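Local coordinates for protein putative rubredoxin reductase (Rhodopseudomonas palustris, PDB 3FG2) that probably uses its FAD to pass electrons from NADH to a ferredoxin, as the reductase of the CYP199A2 cytochrome P450 system, at residues I82-R87 with P268-I273; H101-T106 with A305-D310. All blocks are in the same frame, centred on the assembly; numbering follows the deposited sequence.

Contact 1: residues I82-R87 with P268-I273; sequences IDREGR and PHISAI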
loop_
_atom_site.group_PDB
_atom_site.type_symbol
_atom_site.label_atom_id
_atom_site.label_comp_id
_atom_site.label_asym_id
_atom_site.label_seq_id
_atom_site.Cartn_x
_atom_site.Cartn_y
_atom_site.Cartn_z
ATOM N N ILE A 82 -10.444 17.032 16.149
ATOM C CA ILE A 82 -9.861 18.222 15.546
ATOM C C ILE A 82 -10.750 19.455 15.730
ATOM O O ILE A 82 -11.907 19.469 15.296
ATOM C CB ILE A 82 -9.633 18.035 14.039
ATOM C CG1 ILE A 82 -8.681 16.865 13.795
ATOM C CG2 ILE A 82 -9.068 19.318 13.442
ATOM C CD1 ILE A 82 -8.517 16.530 12.339
ATOM N N ASP A 83 -10.204 20.485 16.375
ATOM C CA ASP A 83 -10.945 21.726 16.596
ATOM C C ASP A 83 -10.501 22.702 15.520
ATOM O O ASP A 83 -9.580 23.489 15.728
ATOM C CB ASP A 83 -10.629 22.312 17.975
ATOM C CG ASP A 83 -11.493 23.525 18.307
ATOM O OD1 ASP A 83 -12.102 24.108 17.382
ATOM O OD2 ASP A 83 -11.553 23.901 19.498
ATOM N N ARG A 84 -11.149 22.637 14.366
ATOM C CA ARG A 84 -10.795 23.503 13.255
ATOM C C ARG A 84 -10.888 24.978 13.612
ATOM O O ARG A 84 -9.979 25.748 13.302
ATOM C CB ARG A 84 -11.688 23.204 12.053
ATOM C CG ARG A 84 -11.481 21.828 11.455
ATOM C CD ARG A 84 -12.585 21.508 10.459
ATOM N NE ARG A 84 -12.634 22.463 9.360
ATOM C CZ ARG A 84 -13.648 22.565 8.509
ATOM N NH1 ARG A 84 -14.699 21.768 8.635
ATOM N NH2 ARG A 84 -13.605 23.456 7.528
ATOM N N GLU A 85 -11.979 25.371 14.265
ATOM C CA GLU A 85 -12.163 26.770 14.637
ATOM C C GLU A 85 -11.044 27.261 15.552
ATOM O O GLU A 85 -10.490 28.337 15.343
ATOM C CB GLU A 85 -13.521 26.969 15.316
ATOM C CG GLU A 85 -13.811 28.419 15.703
ATOM C CD GLU A 85 -15.163 28.599 16.391
ATOM O OE1 GLU A 85 -15.440 27.873 17.373
ATOM O OE2 GLU A 85 -15.946 29.475 15.954
ATOM N N GLY A 86 -10.705 26.466 16.561
ATOM C CA GLY A 86 -9.651 26.855 17.480
ATOM C C GLY A 86 -8.286 26.390 17.015
ATOM O O GLY A 86 -7.289 26.567 17.718
ATOM N N ARG A 87 -8.251 25.802 15.821
ATOM C CA ARG A 87 -7.023 25.286 15.227
ATOM C C ARG A 87 -6.197 24.520 16.246
ATOM O O ARG A 87 -4.988 24.713 16.366
ATOM C CB ARG A 87 -6.211 26.433 14.621
ATOM C CG ARG A 87 -6.911 27.081 13.431
ATOM C CD ARG A 87 -6.224 28.358 12.976
ATOM N NE ARG A 87 -4.848 28.129 12.547
ATOM C CZ ARG A 87 -4.077 29.064 12.001
ATOM N NH1 ARG A 87 -4.550 30.291 11.821
ATOM N NH2 ARG A 87 -2.838 28.775 11.633
ATOM N N PRO A 268 -8.281 25.395 4.672
ATOM C CA PRO A 268 -6.846 25.643 4.545
ATOM C C PRO A 268 -6.356 25.449 5.978
ATOM O O PRO A 268 -7.151 25.560 6.906
ATOM C CB PRO A 268 -6.791 27.093 4.068
ATOM C CG PRO A 268 -8.044 27.690 4.643
ATOM C CD PRO A 268 -9.061 26.610 4.392
ATOM N N HIS A 269 -5.077 25.146 6.157
ATOM C CA HIS A 269 -4.497 24.878 7.480
ATOM C C HIS A 269 -4.553 23.369 7.683
ATOM O O HIS A 269 -3.998 22.852 8.648
ATOM C CB HIS A 269 -5.277 25.521 8.638
ATOM C CG HIS A 269 -5.446 27.005 8.528
ATOM N ND1 HIS A 269 -6.244 27.722 9.394
ATOM C CD2 HIS A 269 -4.948 27.903 7.644
ATOM C CE1 HIS A 269 -6.231 28.998 9.047
ATOM N NE2 HIS A 269 -5.453 29.134 7.988
ATOM N N ILE A 270 -5.241 22.667 6.783
ATOM C CA ILE A 270 -5.349 21.215 6.887
ATOM C C ILE A 270 -5.181 20.474 5.559
ATOM O O ILE A 270 -5.992 20.617 4.632
ATOM C CB ILE A 270 -6.699 20.791 7.508
ATOM C CG1 ILE A 270 -6.832 21.378 8.915
ATOM C CG2 ILE A 270 -6.778 19.266 7.590
ATOM C CD1 ILE A 270 -8.060 20.897 9.680
ATOM N N SER A 271 -4.124 19.672 5.479
ATOM C CA SER A 271 -3.841 18.877 4.284
ATOM C C SER A 271 -3.961 17.390 4.596
ATOM O O SER A 271 -3.894 16.979 5.757
ATOM C CB SER A 271 -2.423 19.150 3.776
ATOM O OG SER A 271 -2.313 20.449 3.238
ATOM N N ALA A 272 -4.136 16.589 3.552
ATOM C CA ALA A 272 -4.224 15.135 3.705
ATOM C C ALA A 272 -3.307 14.512 2.659
ATOM O O ALA A 272 -3.338 14.904 1.493
ATOM C CB ALA A 272 -5.655 14.661 3.503
ATOM N N ILE A 273 -2.487 13.552 3.079
ATOM C CA ILE A 273 -1.553 12.893 2.174
ATOM C C ILE A 273 -1.465 11.386 2.431
ATOM O O ILE A 273 -1.747 10.909 3.539
ATOM C CB ILE A 273 -0.125 13.464 2.334
ATOM C CG1 ILE A 273 0.332 13.297 3.785
ATOM C CG2 ILE A 273 -0.085 14.925 1.921
ATOM C CD1 ILE A 273 1.760 13.700 4.024
#
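His269 lays one face of its imidazole against the guanidinium end of Arg87, the two side chains crossing at about a right angle. The planes are 33° apart, so this is a tilted overlap and not a flush stack. ND1 stands over one face of the guanidinium, toward its rim, with Arg87 NE 3.5 Å from His269 ND1 at an angle too poor for a hydrogen bond, while Arg87 NH1 lies 3.5 Å from His269 CE1. The opposite face of the ring has Pro268 CG near its rim. Arg87 NE and NH2 also make weak hydrogen bonds to the carbonyls of Tyr99 and Gly100.

Next along the chain, Ile270 enters the edge strand 270-272 of the parallel, Rossmann-type sheet that carries the FAD, and faces the three-stranded antiparallel sheet begun by strand 79-83. With CG1 anti to its carbonyl carbon (chi1 -60°) and the chain extended beyond it, Ile270 reaches across to that sheet with CD1. Ile270 CD1 meets Ile82 CG2 at 4.2 Å. Crosswise, Ile270 CD1 also lies 4.0 Å from Arg84 CG; Leu102 of the neighbouring strand touches both isoleucines. The charged end of Arg84 passes on to a salt bridge from NE to Asp267 and a hydrogen bond from NH1 to the Ala249 carbonyl, and it is the aliphatic CG that Ile270 meets. The turn presenting both arginines is closed by an Asx motif, Gly86 N donating to Asp83 OD1 at 2.9 Å.

Contact 2: residues H101-T106 with A305-D310; sequences HLVLAT and ARLTGD. With FAD (flavin-adenine dinucleotide), chain B.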
loop_
_atom_site.group_PDB
_atom_site.type_symbol
_atom_site.label_atom_id
_atom_site.label_comp_id
_atom_site.label_asym_id
_atom_site.label_seq_id
_atom_site.Cartn_x
_atom_site.Cartn_y
_atom_site.Cartn_z
ATOM N N HIS A 101 -0.595 24.716 10.612
ATOM C CA HIS A 101 -1.100 23.885 9.528
ATOM C C HIS A 101 -1.099 22.434 10.001
ATOM O O HIS A 101 -0.140 21.970 10.633
ATOM C CB HIS A 101 -0.239 24.037 8.270
ATOM C CG HIS A 101 -0.937 23.607 7.016
ATOM N ND1 HIS A 101 -1.112 22.283 6.674
ATOM C CD2 HIS A 101 -1.569 24.326 6.058
ATOM C CE1 HIS A 101 -1.823 22.205 5.564
ATOM N NE2 HIS A 101 -2.115 23.430 5.170
ATOM N N LEU A 102 -2.189 21.732 9.708
ATOM C CA LEU A 102 -2.356 20.333 10.097
ATOM C C LEU A 102 -2.242 19.393 8.898
ATOM O O LEU A 102 -2.928 19.572 7.888
ATOM C CB LEU A 102 -3.722 20.137 10.771
ATOM C CG LEU A 102 -4.146 18.703 11.104
ATOM C CD1 LEU A 102 -3.120 18.065 12.024
ATOM C CD2 LEU A 102 -5.527 18.709 11.760
ATOM N N VAL A 103 -1.374 18.395 9.016
ATOM C CA VAL A 103 -1.180 17.417 7.951
ATOM C C VAL A 103 -1.723 16.052 8.382
ATOM O O VAL A 103 -1.248 15.457 9.352
ATOM C CB VAL A 103 0.321 17.272 7.588
ATOM C CG1 VAL A 103 0.524 16.100 6.641
ATOM C CG2 VAL A 103 0.827 18.552 6.941
ATOM N N LEU A 104 -2.728 15.565 7.660
ATOM C CA LEU A 104 -3.330 14.265 7.958
ATOM C C LEU A 104 -2.673 13.183 7.111
ATOM O O LEU A 104 -2.734 13.221 5.881
ATOM C CB LEU A 104 -4.835 14.289 7.679
ATOM C CG LEU A 104 -5.615 15.291 8.533
ATOM C CD1 LEU A 104 -7.094 15.248 8.181
ATOM C CD2 LEU A 104 -5.393 14.960 10.012
ATOM N N ALA A 105 -2.030 12.236 7.789
ATOM C CA ALA A 105 -1.346 11.126 7.135
ATOM C C ALA A 105 -1.656 9.890 7.971
ATOM O O ALA A 105 -0.758 9.167 8.403
ATOM C CB ALA A 105 0.151 11.384 7.102
ATOM N N THR A 106 -2.952 9.676 8.180
ATOM C CA THR A 106 -3.475 8.583 8.987
ATOM C C THR A 106 -3.534 7.237 8.283
ATOM O O THR A 106 -3.881 6.231 8.900
ATOM C CB THR A 106 -4.890 8.928 9.482
ATOM O OG1 THR A 106 -5.709 9.296 8.364
ATOM C CG2 THR A 106 -4.841 10.093 10.460
ATOM N N ALA A 305 6.763 21.155 -0.133
ATOM C CA ALA A 305 7.134 22.199 -1.075
ATOM C C ALA A 305 6.174 23.374 -0.983
ATOM O O ALA A 305 6.578 24.533 -1.102
ATOM C CB ALA A 305 7.147 21.643 -2.490
ATOM N N ARG A 306 4.900 23.071 -0.762
ATOM C CA ARG A 306 3.885 24.114 -0.661
ATOM C C ARG A 306 4.054 24.932 0.615
ATOM O O ARG A 306 4.170 26.155 0.573
ATOM C CB ARG A 306 2.487 23.494 -0.677
ATOM C CG ARG A 306 1.366 24.485 -0.957
ATOM C CD ARG A 306 0.014 23.832 -0.751
ATOM N NE ARG A 306 -0.258 23.673 0.672
ATOM C CZ ARG A 306 -0.828 22.610 1.219
ATOM N NH1 ARG A 306 -1.195 21.583 0.464
ATOM N NH2 ARG A 306 -1.032 22.582 2.527
ATOM N N LEU A 307 4.074 24.249 1.752
ATOM C CA LEU A 307 4.205 24.919 3.039
ATOM C C LEU A 307 5.494 25.723 3.173
ATOM O O LEU A 307 5.725 26.348 4.212
ATOM C CB LEU A 307 4.121 23.894 4.173
ATOM C CG LEU A 307 2.842 23.057 4.234
ATOM C CD1 LEU A 307 2.917 22.082 5.403
ATOM C CD2 LEU A 307 1.643 23.973 4.380
ATOM N N THR A 308 6.332 25.708 2.137
ATOM C CA THR A 308 7.585 26.453 2.179
ATOM C C THR A 308 7.782 27.387 0.998
ATOM O O THR A 308 8.876 27.924 0.825
ATOM C CB THR A 308 8.833 25.528 2.241
ATOM O OG1 THR A 308 8.988 24.835 0.996
ATOM C CG2 THR A 308 8.711 24.529 3.381
ATOM N N GLY A 309 6.756 27.588 0.176
ATOM C CA GLY A 309 6.943 28.493 -0.942
ATOM C C GLY A 309 6.251 28.208 -2.258
ATOM O O GLY A 309 5.340 28.944 -2.643
ATOM N N ASP A 310 6.678 27.175 -2.981
ATOM C CA ASP A 310 6.024 26.889 -4.255
ATOM C C ASP A 310 4.886 25.884 -4.144
ATOM O O ASP A 310 5.097 24.693 -3.890
ATOM C CB ASP A 310 7.027 26.426 -5.331
ATOM C CG ASP A 310 7.804 25.197 -4.928
ATOM O OD1 ASP A 310 8.174 24.407 -5.830
ATOM O OD2 ASP A 310 8.055 25.031 -3.714
HETATM P PA FAD B . 0.883 4.261 6.694
HETATM O O1A FAD B . -0.133 3.200 6.911
HETATM O O2A FAD B . 2.181 3.953 6.458
HETATM O O5B FAD B . 0.908 4.889 8.097
HETATM C C5B FAD B . -0.264 5.428 8.787
HETATM C C4B FAD B . 0.218 5.647 10.238
HETATM O O4B FAD B . -0.731 6.587 10.871
HETATM C C3B FAD B . 0.222 4.396 11.136
HETATM O O3B FAD B . 1.370 4.179 11.894
HETATM C C2B FAD B . -1.068 4.553 11.890
HETATM O O2B FAD B . -1.131 3.788 13.054
HETATM C C1B FAD B . -1.040 6.023 12.187
HETATM N N9A FAD B . -2.310 6.666 12.532
HETATM C C8A FAD B . -3.549 6.381 12.018
HETATM N N7A FAD B . -4.511 7.134 12.538
HETATM C C5A FAD B . -3.880 7.949 13.433
HETATM C C6A FAD B . -4.391 9.005 14.335
HETATM N N6A FAD B . -5.652 9.358 14.426
HETATM N N1A FAD B . -3.427 9.624 15.106
HETATM C C2A FAD B . -2.095 9.287 15.043
HETATM N N3A FAD B . -1.549 8.336 14.249
HETATM C C4A FAD B . -2.483 7.691 13.459
HETATM N N1 FAD B . 3.650 -0.151 -1.311
HETATM C C2 FAD B . 4.531 -0.237 -2.307
HETATM O O2 FAD B . 4.639 0.633 -3.119
HETATM N N3 FAD B . 5.399 -1.367 -2.460
HETATM C C4 FAD B . 5.367 -2.429 -1.572
HETATM O O4 FAD B . 6.123 -3.370 -1.731
HETATM C C4X FAD B . 4.409 -2.345 -0.474
HETATM N N5 FAD B . 4.338 -3.349 0.433
HETATM C C5X FAD B . 3.426 -3.235 1.467
HETATM C C6 FAD B . 3.375 -4.294 2.418
HETATM C C7 FAD B . 2.504 -4.266 3.488
HETATM C C7M FAD B . 2.489 -5.419 4.472
HETATM C C8 FAD B . 1.600 -3.123 3.661
HETATM C C8M FAD B . 0.622 -3.024 4.811
HETATM C C9 FAD B . 1.638 -2.070 2.723
HETATM C C9A FAD B . 2.541 -2.114 1.634
HETATM N N10 FAD B . 2.646 -1.056 0.637
HETATM C C10 FAD B . 3.546 -1.149 -0.387
HETATM C "C1'" FAD B . 1.747 0.115 0.794
HETATM C "C2'" FAD B . 2.450 1.231 1.626
HETATM O "O2'" FAD B . 2.862 0.671 2.854
HETATM C "C3'" FAD B . 1.454 2.354 1.833
HETATM O "O3'" FAD B . 1.086 2.902 0.572
HETATM C "C4'" FAD B . 2.072 3.439 2.698
HETATM O "O4'" FAD B . 2.462 2.898 3.988
HETATM C "C5'" FAD B . 1.054 4.536 2.890
HETATM O "O5'" FAD B . 1.716 5.620 3.827
HETATM P P FAD B . 0.857 6.372 4.804
HETATM O O1P FAD B . 1.892 7.325 5.468
HETATM O O2P FAD B . -0.245 7.005 4.231
HETATM O O3P FAD B . 0.314 5.458 5.813
#
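His101 and Leu307 meet face-on: the CD2 methyl of Leu307 sits over the centre of the imidazole, 3.7 Å from the ring centroid and 12° off its normal, a CH-pi contact. CG of His101 lies anti to its backbone N (chi1 -160°), which swings the ring out from strand 101-104 toward the end of helix 293-306. The other methyl of Leu307, CD1, is 4.4 Å from Val103 CG2, and its side chain also touches Leu20 of helix 11-22. Here the helix gives way to a type I turn, Arg306 to Gly309, packed against the Rossmann-type sheet whose strand 101-104 runs on to the FAD; beyond it, Thr106 CG2 is 3.6 Å from N7A of the adenine. Arg306 brings NH2 to 3.0 Å from His101 NE2, with the guanidinium plane turned 47° from the ring; the same NH2 is hydrogen-bonded to Ser271 OG. Replacing the imidazole of His101 by the methyl of an alanine is likely to take away the face under Leu307 CD2 and leave a gap beside the Arg306 guanidinium. NH1 of Arg306 makes a weak hydrogen bond to the Gln262 carbonyl.

In the fold
Contacts 1 and 2 lie with their centres 11 Å apart and share the parallel FAD-binding sheet, where strands 101-104 and 270-272 are neighbours. Contact 1 joins edge strand 270-272 to the antiparallel sheet of strands 79-83, 88-91 and 96-98; contact 2 joins strand 101-104 to the end of helix 293-306. Along the chain the segments alternate, 82-87, 101-106, 268-273, 305-310. Ser271 of contact 1 reaches Arg306 of contact 2. The FAD-binding part is thus built from chain on both sides of the intervening parallel sheet 123-124/232-235/144-148/167-171/200-202, with strand 270-272 and helix 293-306 returning to pack by strand 101-104.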